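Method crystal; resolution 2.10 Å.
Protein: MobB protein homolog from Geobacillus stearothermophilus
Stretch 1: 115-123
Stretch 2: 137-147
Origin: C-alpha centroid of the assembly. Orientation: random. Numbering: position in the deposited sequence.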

# COMPACT_ATOMS: atom_id res chain seq x y z
N LEU A 115 3.69 -0.47 9.03
CA LEU A 115 4.78 0.42 9.40
C LEU A 115 4.50 0.93 10.81
O LEU A 115 3.39 1.39 11.12
CB LEU A 115 4.90 1.59 8.41
CG LEU A 115 5.58 1.14 7.11
CD1 LEU A 115 4.61 1.23 5.98
CD2 LEU A 115 6.82 1.99 6.84
N VAL A 116 5.51 0.83 11.68
CA VAL A 116 5.34 1.25 13.06
C VAL A 116 6.49 2.11 13.55
O VAL A 116 7.66 1.80 13.29
CB VAL A 116 5.19 0.01 14.01
CG1 VAL A 116 3.98 -0.86 13.57
CG2 VAL A 116 6.44 -0.82 13.99
N ARG A 117 6.16 3.17 14.28
CA ARG A 117 7.18 4.06 14.83
C ARG A 117 7.62 3.55 16.20
O ARG A 117 8.73 3.85 16.66
CB ARG A 117 6.61 5.47 15.01
CG ARG A 117 5.99 6.06 13.75
CD ARG A 117 5.09 7.24 14.11
NE ARG A 117 3.99 6.84 14.99
CZ ARG A 117 2.96 7.62 15.31
NH1 ARG A 117 2.86 8.85 14.82
NH2 ARG A 117 2.01 7.16 16.13
N SER A 118 6.77 2.75 16.82
CA SER A 118 7.04 2.29 18.18
C SER A 118 6.31 1.01 18.55
O SER A 118 5.46 0.52 17.81
CB SER A 118 6.59 3.38 19.14
OG SER A 118 5.20 3.62 18.93
N GLU A 119 6.62 0.51 19.74
CA GLU A 119 5.97 -0.69 20.25
C GLU A 119 4.50 -0.34 20.44
O GLU A 119 3.62 -1.18 20.21
CB GLU A 119 6.62 -1.11 21.57
CG GLU A 119 5.92 -2.26 22.30
CD GLU A 119 5.71 -3.48 21.42
OE1 GLU A 119 6.63 -3.83 20.65
OE2 GLU A 119 4.62 -4.09 21.51
N GLU A 120 4.22 0.90 20.83
CA GLU A 120 2.85 1.37 21.04
C GLU A 120 2.04 1.32 19.74
O GLU A 120 0.87 0.91 19.74
CB GLU A 120 2.85 2.80 21.59
CG GLU A 120 1.46 3.39 21.78
CD GLU A 120 1.48 4.78 22.43
OE1 GLU A 120 1.97 4.90 23.57
OE2 GLU A 120 1.00 5.75 21.79
N ASP A 121 2.64 1.76 18.62
CA ASP A 121 1.95 1.70 17.33
C ASP A 121 1.63 0.23 17.02
O ASP A 121 0.54 -0.09 16.55
CB ASP A 121 2.84 2.19 16.18
CG ASP A 121 2.84 3.70 16.02
OD1 ASP A 121 2.19 4.41 16.79
OD2 ASP A 121 3.52 4.17 15.08
N TRP A 122 2.61 -0.64 17.24
CA TRP A 122 2.46 -2.06 16.94
C TRP A 122 1.38 -2.72 17.78
O TRP A 122 0.68 -3.61 17.29
CB TRP A 122 3.79 -2.78 17.17
CG TRP A 122 3.73 -4.28 16.95
CD1 TRP A 122 4.09 -5.26 17.85
CD2 TRP A 122 3.29 -4.96 15.77
NE1 TRP A 122 3.90 -6.50 17.30
CE2 TRP A 122 3.40 -6.35 16.02
CE3 TRP A 122 2.80 -4.53 14.52
CZ2 TRP A 122 3.04 -7.32 15.07
CZ3 TRP A 122 2.44 -5.50 13.57
CH2 TRP A 122 2.56 -6.88 13.86
N ALA A 123 1.26 -2.31 19.03
CA ALA A 123 0.24 -2.88 19.92
C ALA A 123 -1.16 -2.63 19.36
O ALA A 123 -2.03 -3.49 19.47
CB ALA A 123 0.36 -2.27 21.31
N TRP A 137 10.72 1.69 13.11
CA TRP A 137 11.73 2.68 13.50
C TRP A 137 12.68 2.05 14.51
O TRP A 137 13.83 2.45 14.63
CB TRP A 137 11.09 3.87 14.20
CG TRP A 137 10.37 4.89 13.39
CD1 TRP A 137 9.71 4.70 12.21
CD2 TRP A 137 10.10 6.23 13.80
NE1 TRP A 137 9.03 5.86 11.86
CE2 TRP A 137 9.25 6.81 12.83
CE3 TRP A 137 10.49 7.00 14.91
CZ2 TRP A 137 8.79 8.12 12.93
CZ3 TRP A 137 10.02 8.31 15.00
CH2 TRP A 137 9.18 8.85 14.01
N GLU A 138 12.17 1.09 15.28
CA GLU A 138 12.95 0.41 16.33
C GLU A 138 12.50 -1.04 16.45
O GLU A 138 11.47 -1.41 15.89
CB GLU A 138 12.74 1.11 17.67
CG GLU A 138 11.27 1.36 18.03
CD GLU A 138 11.05 1.57 19.52
OE1 GLU A 138 12.00 2.03 20.20
OE2 GLU A 138 9.92 1.30 20.01
N PRO A 139 13.27 -1.87 17.17
CA PRO A 139 12.93 -3.29 17.35
C PRO A 139 11.66 -3.42 18.21
O PRO A 139 11.37 -2.53 19.01
CB PRO A 139 14.16 -3.86 18.04
CG PRO A 139 14.65 -2.69 18.86
CD PRO A 139 14.52 -1.54 17.89
N LEU A 140 10.92 -4.51 18.04
CA LEU A 140 9.68 -4.71 18.79
C LEU A 140 9.79 -5.79 19.87
O LEU A 140 10.58 -6.72 19.74
CB LEU A 140 8.55 -5.06 17.82
CG LEU A 140 8.31 -4.03 16.73
CD1 LEU A 140 7.37 -4.58 15.66
CD2 LEU A 140 7.75 -2.76 17.36
N GLU A 141 8.99 -5.66 20.92
CA GLU A 141 9.01 -6.63 22.01
C GLU A 141 8.12 -7.83 21.74
O GLU A 141 7.32 -7.83 20.80
CB GLU A 141 8.52 -5.98 23.31
CG GLU A 141 9.39 -4.88 23.86
CD GLU A 141 8.86 -4.36 25.18
OE1 GLU A 141 7.71 -3.86 25.20
OE2 GLU A 141 9.59 -4.46 26.19
N GLY A 142 8.27 -8.85 22.58
CA GLY A 142 7.47 -10.06 22.47
C GLY A 142 7.73 -10.87 21.22
O GLY A 142 8.61 -10.54 20.42
N PRO A 143 6.97 -11.96 21.02
CA PRO A 143 7.15 -12.80 19.83
C PRO A 143 6.59 -12.08 18.62
O PRO A 143 5.72 -11.22 18.75
CB PRO A 143 6.36 -14.06 20.17
CG PRO A 143 6.31 -14.06 21.68
CD PRO A 143 6.07 -12.61 21.99
N LEU A 144 7.08 -12.43 17.43
CA LEU A 144 6.59 -11.80 16.21
C LEU A 144 6.50 -12.87 15.13
O LEU A 144 7.49 -13.54 14.81
CB LEU A 144 7.53 -10.67 15.77
CG LEU A 144 6.91 -9.46 15.06
CD1 LEU A 144 6.09 -9.91 13.86
CD2 LEU A 144 6.04 -8.70 16.04
N ALA A 145 5.30 -13.03 14.57
CA ALA A 145 5.06 -14.03 13.53
C ALA A 145 5.38 -13.54 12.12
O ALA A 145 5.12 -14.25 11.14
CB ALA A 145 3.61 -14.51 13.58
N HIS A 146 5.94 -12.34 12.01
CA HIS A 146 6.26 -11.79 10.70
C HIS A 146 7.65 -11.18 10.66
O HIS A 146 8.15 -10.70 11.67
CB HIS A 146 5.24 -10.70 10.34
CG HIS A 146 3.83 -11.08 10.65
ND1 HIS A 146 3.16 -12.10 10.01
CD2 HIS A 146 2.97 -10.59 11.58
CE1 HIS A 146 1.95 -12.22 10.53
NE2 HIS A 146 1.81 -11.32 11.48
N PRO A 147 8.29 -11.19 9.48
CA PRO A 147 9.62 -10.59 9.43
C PRO A 147 9.51 -9.10 9.74
O PRO A 147 8.50 -8.45 9.42
CB PRO A 147 10.07 -10.86 7.99
CG PRO A 147 8.79 -11.01 7.23
CD PRO A 147 7.91 -11.78 8.19

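Stretch 1 leaves a strand at Val116, turns through Arg117 and Ser118, and enters a helix at Glu119, while stretch 2 runs alongside without regular secondary structure. The CA atoms come closest at Arg117 and Trp137, 4.9 Å apart, and together the stretches bury 571 Å² of surface.

Contact begins at the end of the strand. The backbone amide of Trp137 donates to the carbonyl of Val116, with Trp137 N and Val116 O 3.1 Å apart, a single main-chain link that ties the start of stretch 2 to the strand. The side chain of Val116 contributes on the apolar side, Val116 CG2 lying 4.1 Å from Leu140 CD2.

Arg117 packs its aliphatic part against an indole. Arg117 CA sits over the face of the five-membered ring of Trp137, 3.6 Å from the centroid and 10° off the ring normal, and Arg117 CG is 3.5 Å from Trp137 CE2. The charged end leads away from stretch 2 and pairs with Asp121 in a salt bridge, in which Arg117 NE lies 2.7 Å from Asp121 OD2 and Arg117 NH2 donates to Asp121 OD1 at 2.8 Å. Because the amide N of Arg117 also donates to Asp121 OD2, at 2.9 Å, the carboxylate holds both the backbone amide and the guanidinium of Arg117, the residue packed against Trp137.

Ser118 occupies the N-cap position: Ser118 OG accepts from Asp121 N at 3.2 Å, satisfying an amide in the first turn, which has no preceding helical carbonyl to bond. Nearby, the amide of Glu119 points to the carboxylate of Glu138, forming a weak hydrogen bond from Glu119 N to Glu138 OE2 at 3.4 Å with an angle of 133°. Glu119 makes a second, shorter and straighter bond, to Glu141. Its side chain starts sideways but bends back through a p chi2, so that Glu119 OE1 accepts from the backbone N of Glu141 at 3.0 Å. The same Glu119 OE1 lies 3.6 Å from Leu140 CD2, placing the methyl beside this polar link.

One helical turn beyond Ser118, Trp122 points toward stretch 2 and meets three of its side chains. Leu140 CD1 lies over one face of the indole, 4.0 Å from the centroid of the Trp122 five-membered ring and 13° off its normal, a CH-pi contact. Leu144 CD2 approaches obliquely, 3.4 Å from Trp122 CZ2, and His146 meets the ring at its edge, with His146 CD2 4.4 Å from Trp122 CH2. Leu140 thus touches both Val116 and Trp122, linking strand and helix, with both methyls near each.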